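Local coordinates for protein dITP/XTP pyrophosphatase (Staphylococcus aureus, PDB 4BNQ) that probably hydrolyses non-canonical purine nucleoside triphosphates such as XTP, dITP and ITP to monophosphates and diphosphate, keeping them out of DNA and RNA, at residues I139-G142 / K143-E146; I154-P158 / K159-T163; F188-G191 / E192-V195. One frame throughout, in Å; residues are numbered along the deposited sequence.

Interaction 1: I139-G142 / K143-E146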
loop_
_atom_site.group_PDB
_atom_site.type_symbol
_atom_site.label_atom_id
_atom_site.label_comp_id
_atom_site.label_asym_id
_atom_site.label_seq_id
_atom_site.Cartn_x
_atom_site.Cartn_y
_atom_site.Cartn_z
ATOM N N ILE A 139 2.370 -8.506 -17.420
ATOM C CA ILE A 139 3.568 -8.417 -18.232
ATOM C C ILE A 139 3.101 -8.078 -19.637
ATOM O O ILE A 139 2.270 -8.789 -20.203
ATOM C CB ILE A 139 4.353 -9.734 -18.244
ATOM C CG1 ILE A 139 4.724 -10.143 -16.815
ATOM C CG2 ILE A 139 5.589 -9.624 -19.155
ATOM C CD1 ILE A 139 5.606 -9.141 -16.087
ATOM N N ALA A 140 3.613 -6.984 -20.199
ATOM C CA ALA A 140 3.195 -6.575 -21.544
ATOM C C ALA A 140 3.790 -7.495 -22.603
ATOM O O ALA A 140 4.545 -8.427 -22.291
ATOM C CB ALA A 140 3.588 -5.140 -21.815
ATOM N N ASP A 141 3.466 -7.216 -23.858
ATOM C CA ASP A 141 3.978 -8.032 -24.955
ATOM C C ASP A 141 5.290 -7.471 -25.509
ATOM O O ASP A 141 5.759 -7.893 -26.558
ATOM C CB ASP A 141 2.937 -8.151 -26.074
ATOM C CG ASP A 141 2.594 -6.818 -26.689
ATOM O OD1 ASP A 141 3.103 -5.788 -26.212
ATOM O OD2 ASP A 141 1.804 -6.782 -27.655
ATOM N N GLY A 142 5.891 -6.521 -24.803
ATOM C CA GLY A 142 7.108 -5.902 -25.305
ATOM C C GLY A 142 7.535 -4.754 -24.422
ATOM O O GLY A 142 6.944 -4.535 -23.361
ATOM N N LYS A 143 8.563 -4.020 -24.835
ATOM C CA LYS A 143 9.087 -2.952 -23.989
ATOM C C LYS A 143 8.456 -1.623 -24.375
ATOM O O LYS A 143 8.498 -1.228 -25.545
ATOM C CB LYS A 143 10.612 -2.891 -24.111
ATOM C CG LYS A 143 11.297 -4.227 -23.804
ATOM C CD LYS A 143 12.785 -4.123 -23.930
ATOM C CE LYS A 143 13.326 -3.095 -22.971
ATOM N NZ LYS A 143 14.774 -2.839 -23.227
ATOM N N TYR A 144 7.847 -0.942 -23.405
ATOM C CA TYR A 144 7.223 0.358 -23.675
ATOM C C TYR A 144 7.754 1.413 -22.715
ATOM O O TYR A 144 7.772 1.194 -21.501
ATOM C CB TYR A 144 5.695 0.286 -23.525
ATOM C CG TYR A 144 4.969 -0.682 -24.444
ATOM C CD1 TYR A 144 4.987 -2.051 -24.206
ATOM C CD2 TYR A 144 4.236 -0.224 -25.526
ATOM C CE1 TYR A 144 4.313 -2.942 -25.040
ATOM C CE2 TYR A 144 3.556 -1.109 -26.364
ATOM C CZ TYR A 144 3.595 -2.463 -26.111
ATOM O OH TYR A 144 2.920 -3.343 -26.937
ATOM N N GLY A 145 8.158 2.566 -23.239
ATOM C CA GLY A 145 8.750 3.607 -22.402
ATOM C C GLY A 145 10.218 3.331 -22.173
ATOM O O GLY A 145 10.716 2.268 -22.559
ATOM N N GLU A 146 10.927 4.269 -21.551
ATOM C CA GLU A 146 12.355 4.065 -21.310
ATOM C C GLU A 146 12.842 4.677 -19.994
ATOM O O GLU A 146 14.031 4.719 -19.751
ATOM C CB GLU A 146 13.172 4.626 -22.475
ATOM C CG GLU A 146 13.130 6.133 -22.532
ATOM C CD GLU A 146 13.838 6.706 -23.740
ATOM O OE1 GLU A 146 15.007 6.338 -23.994
ATOM O OE2 GLU A 146 13.227 7.545 -24.430
#
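Y144 reaches back along the chain to D141, and its hydroxyl closes a side-chain hydrogen bond three residues away. Y144 OH donates to D141 OD1 at 2.6 Å. The acceptor is the syn lone pair of OD1, on the side of the other carboxylate oxygen. OD1 lies in the plane of the ring, at its edge. The carboxylate and the ring are almost coplanar, 4° apart, so the two flat groups continue one another. Both first torsions serve this meeting. D141 places CG between its backbone N and carbonyl carbon (chi1 62°). Y144 turns CG away from its own carbonyl carbon (chi1 -60°), and this carries the ring back alongside A140, D141 and G142. The same ring edge passes G142, with Y144 CD1 3.3 Å from G142 O. A140 adds an apolar touch, its CB being 4.0 Å from Y144 CE1. The ring is thus met by three consecutive residues, and the bond to D141 probably limits its swing. K143 takes the other course. Its chain heads away, bends at chi3, and ends in a salt bridge with E95. G142 has a nearly fully extended backbone, a shape accessible mainly to glycine. This is a surface loop between strand 126-139 and strand 155-157. I139, still at the strand end, packs on L102 of helix 94-104 and on L71 and V73 of strand 64-73, while K143 rests on I98 of the same helix.

Interaction 2: I154-P158 / K159-T163. With PO4 (phosphate ion), chain E.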
loop_
_atom_site.group_PDB
_atom_site.type_symbol
_atom_site.label_atom_id
_atom_site.label_comp_id
_atom_site.label_asym_id
_atom_site.label_seq_id
_atom_site.Cartn_x
_atom_site.Cartn_y
_atom_site.Cartn_z
ATOM N N ILE A 154 8.383 -3.582 -19.187
ATOM C CA ILE A 154 7.386 -4.598 -19.520
ATOM C C ILE A 154 6.361 -4.792 -18.415
ATOM O O ILE A 154 5.521 -5.684 -18.490
ATOM C CB ILE A 154 8.032 -5.962 -19.849
ATOM C CG1 ILE A 154 8.617 -6.590 -18.592
ATOM C CG2 ILE A 154 9.081 -5.810 -20.930
ATOM C CD1 ILE A 154 9.212 -7.987 -18.812
ATOM N N PHE A 155 6.432 -3.972 -17.375
ATOM C CA PHE A 155 5.456 -4.084 -16.305
ATOM C C PHE A 155 4.303 -3.082 -16.514
ATOM O O PHE A 155 4.404 -1.901 -16.158
ATOM C CB PHE A 155 6.112 -3.885 -14.934
ATOM C CG PHE A 155 5.240 -4.314 -13.776
ATOM C CD1 PHE A 155 5.285 -5.619 -13.297
ATOM C CD2 PHE A 155 4.374 -3.419 -13.171
ATOM C CE1 PHE A 155 4.477 -6.019 -12.232
ATOM C CE2 PHE A 155 3.568 -3.811 -12.104
ATOM C CZ PHE A 155 3.619 -5.115 -11.639
ATOM N N TYR A 156 3.208 -3.584 -17.081
ATOM C CA TYR A 156 2.049 -2.782 -17.438
ATOM C C TYR A 156 1.170 -2.630 -16.209
ATOM O O TYR A 156 0.868 -3.612 -15.517
ATOM C CB TYR A 156 1.288 -3.460 -18.586
ATOM C CG TYR A 156 -0.005 -2.786 -18.957
ATOM C CD1 TYR A 156 -0.016 -1.661 -19.766
ATOM C CD2 TYR A 156 -1.216 -3.283 -18.510
ATOM C CE1 TYR A 156 -1.206 -1.032 -20.102
ATOM C CE2 TYR A 156 -2.416 -2.668 -18.846
ATOM C CZ TYR A 156 -2.401 -1.544 -19.640
ATOM O OH TYR A 156 -3.575 -0.935 -19.987
ATOM N N VAL A 157 0.780 -1.396 -15.922
ATOM C CA VAL A 157 -0.043 -1.118 -14.748
ATOM C C VAL A 157 -1.444 -0.716 -15.194
ATOM O O VAL A 157 -1.639 0.431 -15.608
ATOM C CB VAL A 157 0.560 0.026 -13.903
ATOM C CG1 VAL A 157 -0.254 0.243 -12.646
ATOM C CG2 VAL A 157 2.027 -0.283 -13.539
ATOM N N PRO A 158 -2.413 -1.657 -15.114
ATOM C CA PRO A 158 -3.781 -1.451 -15.612
ATOM C C PRO A 158 -4.423 -0.172 -15.072
ATOM O O PRO A 158 -4.975 0.579 -15.873
ATOM C CB PRO A 158 -4.534 -2.693 -15.110
ATOM C CG PRO A 158 -3.479 -3.745 -15.016
ATOM C CD PRO A 158 -2.270 -2.984 -14.482
ATOM N N LYS A 159 -4.324 0.064 -13.762
ATOM C CA LYS A 159 -4.723 1.323 -13.104
ATOM C C LYS A 159 -4.363 2.554 -13.893
ATOM O O LYS A 159 -5.027 3.573 -13.795
ATOM C CB LYS A 159 -3.900 1.501 -11.826
ATOM C CG LYS A 159 -4.473 0.953 -10.575
ATOM C CD LYS A 159 -3.812 1.618 -9.366
ATOM C CE LYS A 159 -2.348 1.308 -9.243
ATOM N NZ LYS A 159 -1.944 1.340 -7.817
ATOM N N LEU A 160 -3.247 2.497 -14.609
ATOM C CA LEU A 160 -2.699 3.710 -15.201
ATOM C C LEU A 160 -2.709 3.611 -16.713
ATOM O O LEU A 160 -2.390 4.569 -17.402
ATOM C CB LEU A 160 -1.276 3.945 -14.688
ATOM C CG LEU A 160 -1.025 4.913 -13.519
ATOM C CD1 LEU A 160 -2.118 4.847 -12.510
ATOM C CD2 LEU A 160 0.294 4.596 -12.843
ATOM N N ASP A 161 -3.089 2.438 -17.213
ATOM C CA ASP A 161 -2.931 2.086 -18.632
ATOM C C ASP A 161 -1.523 2.437 -19.162
ATOM O O ASP A 161 -1.381 2.967 -20.262
ATOM C CB ASP A 161 -4.018 2.764 -19.481
ATOM C CG ASP A 161 -4.071 2.221 -20.889
ATOM O OD1 ASP A 161 -3.581 1.096 -21.111
ATOM O OD2 ASP A 161 -4.593 2.912 -21.785
ATOM N N LYS A 162 -0.491 2.147 -18.370
ATOM C CA LYS A 162 0.893 2.439 -18.753
ATOM C C LYS A 162 1.832 1.409 -18.145
ATOM O O LYS A 162 1.488 0.767 -17.151
ATOM C CB LYS A 162 1.306 3.844 -18.288
ATOM C CG LYS A 162 0.727 4.996 -19.109
ATOM C CD LYS A 162 1.360 6.319 -18.708
ATOM C CE LYS A 162 0.496 7.508 -19.112
ATOM N NZ LYS A 162 0.065 7.403 -20.527
ATOM N N THR A 163 3.007 1.228 -18.743
ATOM C CA THR A 163 4.035 0.435 -18.075
ATOM C C THR A 163 4.780 1.325 -17.090
ATOM O O THR A 163 4.783 2.542 -17.235
ATOM C CB THR A 163 5.064 -0.170 -19.035
ATOM O OG1 THR A 163 5.848 0.881 -19.616
ATOM C CG2 THR A 163 4.390 -1.006 -20.133
HETATM P P PO4 E . -2.941 -2.502 -6.538
HETATM O O1 PO4 E . -3.896 -2.051 -5.456
HETATM O O2 PO4 E . -3.523 -3.722 -7.216
HETATM O O3 PO4 E . -1.594 -2.863 -5.964
HETATM O O4 PO4 E . -2.780 -1.382 -7.547
#
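Y156 and D161 face each other across a tight turn, the ring of one set steeply against the carboxylate of the other. Their planes are 82° apart. D161 OD1 lies at the ring edge, in the ring plane, and accepts from the tyrosine hydroxyl. The modelled Y156 OH to D161 OD1 distance is very short, 2.3 Å, so its exact length is doubtful. In both residues CG points away from the backbone N (chi1 175° for Y156, -169° for D161), which brings the two ends together. T163 sits on the same face of the sheet as Y156, and its CG2 comes 4.2 Å from Y156 CB. The stretch is a beta hairpin, strand 155-157 turning back into strand 162-163, with a G1 beta bulge in which D161 and K162 both face V157. D161 has the left-handed backbone such a bulge uses. V157 N donates to K162 O at 2.6 Å. V157 O takes L160 N at 2.8 Å and, weakly, K162 N at 3.4 Å. D161 N closes on P158 O at 3.0 Å. V157 points to the opposite face from Y156 and crosses K159 obliquely, its CG1 3.9 Å from K159 CB. The K159 chain then bends at chi3 and leads away from the hairpin. Its NZ donates to phosphate O4 at 2.9 Å. That ion, probably from the crystallisation liquor, is also hydrogen-bonded to S136 OG of this chain and of the second subunit. T163 OG1 is hydrogen-bonded to Y144 O, and the ring of F155 stacks with that of F115.

Interaction 3: F188-G191 / E192-V195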
loop_
_atom_site.group_PDB
_atom_site.type_symbol
_atom_site.label_atom_id
_atom_site.label_comp_id
_atom_site.label_asym_id
_atom_site.label_seq_id
_atom_site.Cartn_x
_atom_site.Cartn_y
_atom_site.Cartn_z
ATOM N N PHE A 188 6.484 4.134 10.521
ATOM C CA PHE A 188 7.268 3.618 11.630
ATOM C C PHE A 188 8.105 4.736 12.273
ATOM O O PHE A 188 8.127 4.887 13.494
ATOM C CB PHE A 188 8.167 2.481 11.136
ATOM C CG PHE A 188 9.015 1.863 12.211
ATOM C CD1 PHE A 188 10.281 2.373 12.507
ATOM C CD2 PHE A 188 8.557 0.768 12.927
ATOM C CE1 PHE A 188 11.068 1.801 13.507
ATOM C CE2 PHE A 188 9.339 0.191 13.923
ATOM C CZ PHE A 188 10.599 0.709 14.212
ATOM N N LEU A 189 8.791 5.508 11.438
ATOM C CA LEU A 189 9.594 6.638 11.896
ATOM C C LEU A 189 8.745 7.696 12.613
ATOM O O LEU A 189 9.175 8.287 13.609
ATOM C CB LEU A 189 10.317 7.290 10.715
ATOM C CG LEU A 189 11.269 6.399 9.904
ATOM C CD1 LEU A 189 11.822 7.156 8.689
ATOM C CD2 LEU A 189 12.395 5.918 10.780
ATOM N N GLU A 190 7.544 7.939 12.097
ATOM C CA GLU A 190 6.641 8.904 12.705
ATOM C C GLU A 190 6.171 8.389 14.065
ATOM O O GLU A 190 6.005 9.168 15.003
ATOM C CB GLU A 190 5.448 9.204 11.782
ATOM C CG GLU A 190 5.756 10.183 10.650
ATOM C CD GLU A 190 5.947 11.623 11.132
ATOM O OE1 GLU A 190 5.026 12.165 11.787
ATOM O OE2 GLU A 190 7.013 12.225 10.846
ATOM N N GLY A 191 5.971 7.078 14.165
ATOM C CA GLY A 191 5.649 6.441 15.430
ATOM C C GLY A 191 6.722 6.618 16.499
ATOM O O GLY A 191 6.389 6.730 17.685
ATOM N N GLU A 192 7.998 6.648 16.102
ATOM C CA GLU A 192 9.070 6.778 17.093
ATOM C C GLU A 192 9.359 8.226 17.480
ATOM O O GLU A 192 10.222 8.503 18.306
ATOM C CB GLU A 192 10.348 5.991 16.722
ATOM C CG GLU A 192 11.205 6.499 15.568
ATOM C CD GLU A 192 12.309 5.492 15.183
ATOM O OE1 GLU A 192 12.287 4.341 15.687
ATOM O OE2 GLU A 192 13.203 5.844 14.377
ATOM N N LYS A 193 8.615 9.151 16.898
ATOM C CA LYS A 193 8.649 10.513 17.384
ATOM C C LYS A 193 7.601 10.681 18.487
ATOM O O LYS A 193 6.837 11.639 18.486
ATOM C CB LYS A 193 8.417 11.494 16.245
ATOM C CG LYS A 193 9.461 11.419 15.148
ATOM C CD LYS A 193 9.166 12.508 14.137
ATOM C CE LYS A 193 10.124 12.506 12.974
ATOM N NZ LYS A 193 9.610 13.453 11.935
ATOM N N ASN A 194 7.581 9.723 19.416
ATOM C CA ASN A 194 6.725 9.763 20.600
ATOM C C ASN A 194 5.250 9.925 20.287
ATOM O O ASN A 194 4.594 10.796 20.859
ATOM C CB ASN A 194 7.171 10.875 21.552
ATOM C CG ASN A 194 8.577 10.671 22.061
ATOM O OD1 ASN A 194 8.836 9.759 22.847
ATOM N ND2 ASN A 194 9.496 11.526 21.627
ATOM N N VAL A 195 4.742 9.090 19.379
ATOM C CA VAL A 195 3.329 9.093 18.972
ATOM C C VAL A 195 2.885 10.421 18.360
ATOM O O VAL A 195 3.579 11.435 18.416
ATOM C CB VAL A 195 2.370 8.657 20.126
ATOM C CG1 VAL A 195 1.708 9.864 20.800
ATOM C CG2 VAL A 195 1.295 7.698 19.621
ATOM O OXT VAL A 195 1.809 10.511 17.765
#
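E192 follows helix 177-191, and its N donates to F188 O, four residues back, at 3.1 Å. A weak second bond runs from E192 N to L189 O. The E192 side chain folds back along the helix. CG lies between its own backbone N and carbonyl carbon (chi1 71°), and the rest is extended, beside L189 and pointing the same way. E192 CG comes 3.3 Å from L189 O. Of the carboxylate oxygens, E192 OE1 stands 3.6 Å from F188 CE1, approaching the ring obliquely, and E192 OE2 lies 3.7 Å from L189 CD2. K193 follows at the centre of an inverse gamma turn. Its N bonds E190 O at 3.2 Å from well above the carbonyl plane. Its extended side chain crosses that of E190, and K193 NZ meets E190 OE2 at 3.1 Å in a salt bridge, from the syn side but 31° out of the carboxylate plane. N194 has a left-handed backbone, and the chain curls so that V195 N makes a weak bond to G191 O. F188 meets F131 of strand 126-139 edge-to-face, and at the helix end F188 packs against E190 of the second subunit and E192 against G191 of that subunit.

The three contacts come in series along the chain. Interactions 1 and 2 are neighbours, with centres 9 Å apart. Interaction 1 is the loop leaving strand 126-139, and interaction 2 is the hairpin at the end of the same antiparallel sheet, where 162-163 is an edge strand within this chain. They touch directly, I154 packing against K143. Interaction 3, the end of helix 177-191, is remote: its centre lies 40 Å from interaction 1 and 34 Å from interaction 2. Strand 126-139 connects the two regions, ending at interaction 1 and carrying F131 beside interaction 3. Interactions 2 and 3 both reach the second subunit, so two separate parts of the chain contribute to the homodimer.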